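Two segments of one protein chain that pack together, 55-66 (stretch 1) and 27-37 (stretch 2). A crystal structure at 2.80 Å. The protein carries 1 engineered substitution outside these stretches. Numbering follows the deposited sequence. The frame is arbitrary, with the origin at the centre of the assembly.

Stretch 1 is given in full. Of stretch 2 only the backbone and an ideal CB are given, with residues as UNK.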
# COMPACT_ATOMS: atom_id res chain seq x y z
N ILE F 55 12.96 -12.18 13.76
CA ILE F 55 12.56 -12.53 15.11
C ILE F 55 11.91 -11.35 15.81
O ILE F 55 12.49 -10.25 15.88
CB ILE F 55 13.75 -12.97 15.95
CG1 ILE F 55 14.51 -14.07 15.21
CG2 ILE F 55 13.29 -13.50 17.29
CD1 ILE F 55 15.74 -14.51 15.93
N LEU F 56 10.71 -11.58 16.32
CA LEU F 56 9.95 -10.56 17.04
C LEU F 56 9.84 -10.97 18.51
O LEU F 56 9.79 -12.16 18.82
CB LEU F 56 8.55 -10.43 16.43
CG LEU F 56 7.67 -9.35 17.07
CD1 LEU F 56 8.37 -8.01 16.89
CD2 LEU F 56 6.28 -9.33 16.46
N GLY F 57 9.81 -9.99 19.40
CA GLY F 57 9.69 -10.30 20.82
C GLY F 57 10.02 -9.12 21.70
O GLY F 57 10.01 -7.97 21.25
N ASN F 58 10.31 -9.40 22.98
CA ASN F 58 10.66 -8.34 23.92
C ASN F 58 11.99 -8.58 24.62
O ASN F 58 12.28 -9.69 25.04
CB ASN F 58 9.61 -8.18 25.00
CG ASN F 58 9.87 -6.99 25.88
OD1 ASN F 58 9.31 -6.87 26.97
ND2 ASN F 58 10.74 -6.10 25.41
N ASN F 59 12.79 -7.53 24.73
CA ASN F 59 14.08 -7.64 25.41
C ASN F 59 14.81 -8.92 25.01
O ASN F 59 15.29 -9.68 25.85
CB ASN F 59 13.83 -7.62 26.92
CG ASN F 59 15.07 -7.26 27.71
OD1 ASN F 59 15.71 -6.25 27.44
ND2 ASN F 59 15.40 -8.08 28.70
N LEU F 60 14.92 -9.16 23.70
CA LEU F 60 15.58 -10.35 23.18
C LEU F 60 17.05 -10.43 23.55
O LEU F 60 17.73 -9.41 23.63
CB LEU F 60 15.47 -10.40 21.65
CG LEU F 60 14.13 -10.35 20.92
CD1 LEU F 60 14.42 -10.48 19.44
CD2 LEU F 60 13.20 -11.47 21.37
N ASP F 61 17.54 -11.65 23.75
CA ASP F 61 18.94 -11.89 24.08
C ASP F 61 19.68 -12.36 22.81
O ASP F 61 19.62 -13.54 22.44
CB ASP F 61 19.02 -12.96 25.18
CG ASP F 61 20.44 -13.40 25.47
OD1 ASP F 61 20.64 -14.03 26.54
OD2 ASP F 61 21.35 -13.15 24.65
N TYR F 62 20.37 -11.45 22.15
CA TYR F 62 21.09 -11.78 20.93
C TYR F 62 21.99 -13.01 21.02
O TYR F 62 21.91 -13.90 20.17
CB TYR F 62 21.92 -10.59 20.44
CG TYR F 62 22.59 -10.88 19.12
CD1 TYR F 62 21.84 -11.09 17.96
CD2 TYR F 62 23.98 -10.98 19.03
CE1 TYR F 62 22.46 -11.41 16.75
CE2 TYR F 62 24.60 -11.30 17.83
CZ TYR F 62 23.84 -11.51 16.70
OH TYR F 62 24.49 -11.82 15.52
N GLU F 63 22.85 -13.07 22.03
CA GLU F 63 23.73 -14.22 22.17
C GLU F 63 22.91 -15.52 22.18
O GLU F 63 23.22 -16.46 21.46
CB GLU F 63 24.56 -14.11 23.46
CG GLU F 63 25.54 -12.92 23.51
CD GLU F 63 26.62 -12.94 22.41
OE1 GLU F 63 27.31 -13.98 22.26
OE2 GLU F 63 26.79 -11.91 21.72
N GLN F 64 21.87 -15.56 23.01
CA GLN F 64 21.03 -16.74 23.08
C GLN F 64 20.48 -17.10 21.70
O GLN F 64 20.49 -18.27 21.32
CB GLN F 64 19.88 -16.51 24.07
CG GLN F 64 19.00 -17.73 24.26
CD GLN F 64 17.79 -17.44 25.13
OE1 GLN F 64 17.10 -16.45 24.93
NE2 GLN F 64 17.53 -18.32 26.10
N ILE F 65 19.99 -16.11 20.96
CA ILE F 65 19.44 -16.36 19.64
C ILE F 65 20.54 -16.87 18.71
O ILE F 65 20.33 -17.79 17.92
CB ILE F 65 18.81 -15.09 19.04
CG1 ILE F 65 17.51 -14.76 19.79
CG2 ILE F 65 18.52 -15.29 17.56
CD1 ILE F 65 16.86 -13.46 19.41
N LYS F 66 21.72 -16.27 18.82
CA LYS F 66 22.86 -16.67 18.00
C LYS F 66 23.24 -18.10 18.39
O LYS F 66 23.61 -18.93 17.55
CB LYS F 66 24.05 -15.72 18.25
CG LYS F 66 25.30 -16.08 17.46
CD LYS F 66 26.48 -15.19 17.81
CE LYS F 66 27.75 -15.74 17.16
NZ LYS F 66 28.99 -14.92 17.38
N UNK F 27 12.59 -24.16 17.01
CA UNK F 27 13.53 -23.94 18.10
C UNK F 27 13.65 -22.49 18.52
O UNK F 27 13.69 -22.19 19.72
CB UNK F 27 14.91 -24.46 17.70
N UNK F 28 13.73 -21.58 17.55
CA UNK F 28 13.85 -20.16 17.87
C UNK F 28 12.58 -19.63 18.50
O UNK F 28 12.64 -18.79 19.40
CB UNK F 28 14.18 -19.35 16.61
N UNK F 29 11.44 -20.12 18.03
CA UNK F 29 10.15 -19.68 18.54
C UNK F 29 9.91 -20.15 19.96
O UNK F 29 9.10 -19.57 20.68
CB UNK F 29 9.02 -20.18 17.63
N UNK F 30 10.61 -21.20 20.37
CA UNK F 30 10.44 -21.74 21.71
C UNK F 30 11.25 -20.98 22.76
O UNK F 30 11.07 -21.20 23.96
CB UNK F 30 10.84 -23.22 21.72
N UNK F 31 12.13 -20.10 22.30
CA UNK F 31 12.93 -19.28 23.21
C UNK F 31 11.98 -18.36 23.99
O UNK F 31 10.91 -17.97 23.50
CB UNK F 31 13.98 -18.47 22.45
N UNK F 32 12.38 -18.02 25.21
CA UNK F 32 11.55 -17.17 26.05
C UNK F 32 11.64 -15.72 25.62
O UNK F 32 12.72 -15.20 25.32
CB UNK F 32 11.96 -17.31 27.52
N UNK F 33 10.49 -15.06 25.57
CA UNK F 33 10.43 -13.67 25.16
C UNK F 33 10.30 -13.52 23.65
O UNK F 33 10.25 -12.40 23.13
CB UNK F 33 11.67 -12.93 25.65
N UNK F 34 10.26 -14.64 22.94
CA UNK F 34 10.10 -14.60 21.50
C UNK F 34 8.62 -14.70 21.16
O UNK F 34 7.97 -15.71 21.45
CB UNK F 34 10.89 -15.72 20.83
N UNK F 35 8.09 -13.64 20.57
CA UNK F 35 6.69 -13.58 20.17
C UNK F 35 6.42 -14.36 18.90
O UNK F 35 5.33 -14.91 18.72
CB UNK F 35 6.26 -12.12 19.98
N UNK F 36 7.41 -14.40 18.01
CA UNK F 36 7.24 -15.12 16.76
C UNK F 36 8.51 -15.14 15.92
O UNK F 36 9.44 -14.38 16.17
CB UNK F 36 6.10 -14.50 15.95
N UNK F 37 8.53 -16.02 14.92
CA UNK F 37 9.68 -16.15 14.05
C UNK F 37 9.28 -16.37 12.60
O UNK F 37 8.37 -17.14 12.30
CB UNK F 37 10.57 -17.30 14.53

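Position 27 lies on a helix, its ideal CB more than 5.5 Å from anything in stretch 1. A polar residue would suit; it is Lys27, an exposed lysine.

At 28 the CA-to-CB bond points toward stretch 1, with Ile55 CD1 5.1 Å from the ideal CB and Ile65 not far off. That gap asks for a branched aliphatic chain or methionine. Leu28 fills it: its CD2 lies 3.9 Å from Ile65 CG2 and 4.3 Å from Ile55 CD1.

Position 29 points away and 30 is out of reach, so both tolerate small or polar groups; they are Ser29 and Glu30, whose OE2 forms a long salt bridge with Lys27 NZ at 3.7 Å.

Position 31 points toward the helix of stretch 1, its ideal CB 4.5 Å from Gln64 OE1, with Ile65 alongside. A long aliphatic chain could cover both, and a polar one might address the amide. Leu31 takes the apolar course: CD1 meets Ile65 CG1 at 3.9 Å, and CD2 presses against Gln64 CD at 3.2 Å.

Position 32 has open space around its CB, so almost any polar residue would do. Glu32 has its end leading away.

Position 33 has phi/psi of 86/1, in the third place of a type II turn running from Leu31 to 34. Glycine is the usual answer, asparagine the next. The CB points toward stretch 1, 3.3 Å from Asn58 O, which would favour a donor. The residue is Asn33; its backbone O accepts from Asn58 N at 3.0 Å and also receives a CA-H...O contact from Gly57 CA at 3.2 Å. A CB on Gly57 would fall 2.2 Å from that same Asn33 O, so glycine there is what lets the turn come so close.

At 34 the CB shares a face with Ile55, whose CG2 is 4.8 Å away, and Leu60 CD2 is 4.9 Å away. A beta-branched aliphatic suits this strand. Val34 places CG2 4.0 Å from both Ile55 CG2 and Leu60 CD2.

Position 35 sits in the bulge, its CB 3.7 Å from Leu56 O and 4.0 Å from Gly57 CA; compact polar chains fit. Asp35 donates its N to Leu56 O at 2.9 Å and rests OD1 3.5 Å from Gly57 CA.

Position 36 pairs with Leu56, whose CB is 4.8 Å from the ideal CB. Small residues suit; Gly36 O accepts from Leu56 N at 3.1 Å.

Position 37 returns to the face of Ile55, where beta-branched residues fit. Val37 brings CG2 4.5 Å from Ile55 CG2.

Stretch 2, residues 27-37: KLSELENVDGV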
# COMPACT_ATOMS: atom_id res chain seq x y z
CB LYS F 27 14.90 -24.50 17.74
CG LYS F 27 14.89 -26.01 17.56
CD LYS F 27 14.17 -26.69 18.72
CE LYS F 27 13.88 -28.15 18.43
NZ LYS F 27 13.02 -28.75 19.48
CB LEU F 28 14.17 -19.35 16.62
CG LEU F 28 15.65 -19.36 16.26
CD1 LEU F 28 15.86 -18.81 14.86
CD2 LEU F 28 16.42 -18.54 17.28
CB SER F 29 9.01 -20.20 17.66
OG SER F 29 8.81 -21.58 17.86
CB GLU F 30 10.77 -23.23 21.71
CG GLU F 30 9.80 -24.07 20.88
CD GLU F 30 10.31 -25.47 20.61
OE1 GLU F 30 9.58 -26.27 19.99
OE2 GLU F 30 11.44 -25.79 21.02
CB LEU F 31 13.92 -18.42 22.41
CG LEU F 31 15.23 -19.04 21.95
CD1 LEU F 31 15.91 -18.13 20.93
CD2 LEU F 31 16.13 -19.26 23.16
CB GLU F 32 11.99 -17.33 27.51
CG GLU F 32 12.30 -18.78 27.85
CD GLU F 32 11.30 -19.41 28.81
OE1 GLU F 32 11.40 -19.17 30.04
OE2 GLU F 32 10.40 -20.15 28.34
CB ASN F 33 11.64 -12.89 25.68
CG ASN F 33 11.41 -12.32 27.07
OD1 ASN F 33 12.35 -11.85 27.72
ND2 ASN F 33 10.15 -12.35 27.52
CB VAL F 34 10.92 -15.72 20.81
CG1 VAL F 34 10.40 -15.97 19.40
CG2 VAL F 34 12.37 -15.30 20.75
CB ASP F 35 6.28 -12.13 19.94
CG ASP F 35 6.12 -11.35 21.23
OD1 ASP F 35 6.17 -10.09 21.18
OD2 ASP F 35 5.92 -11.99 22.30
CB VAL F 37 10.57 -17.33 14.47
CG1 VAL F 37 11.75 -17.45 13.53
CG2 VAL F 37 11.04 -17.13 15.89
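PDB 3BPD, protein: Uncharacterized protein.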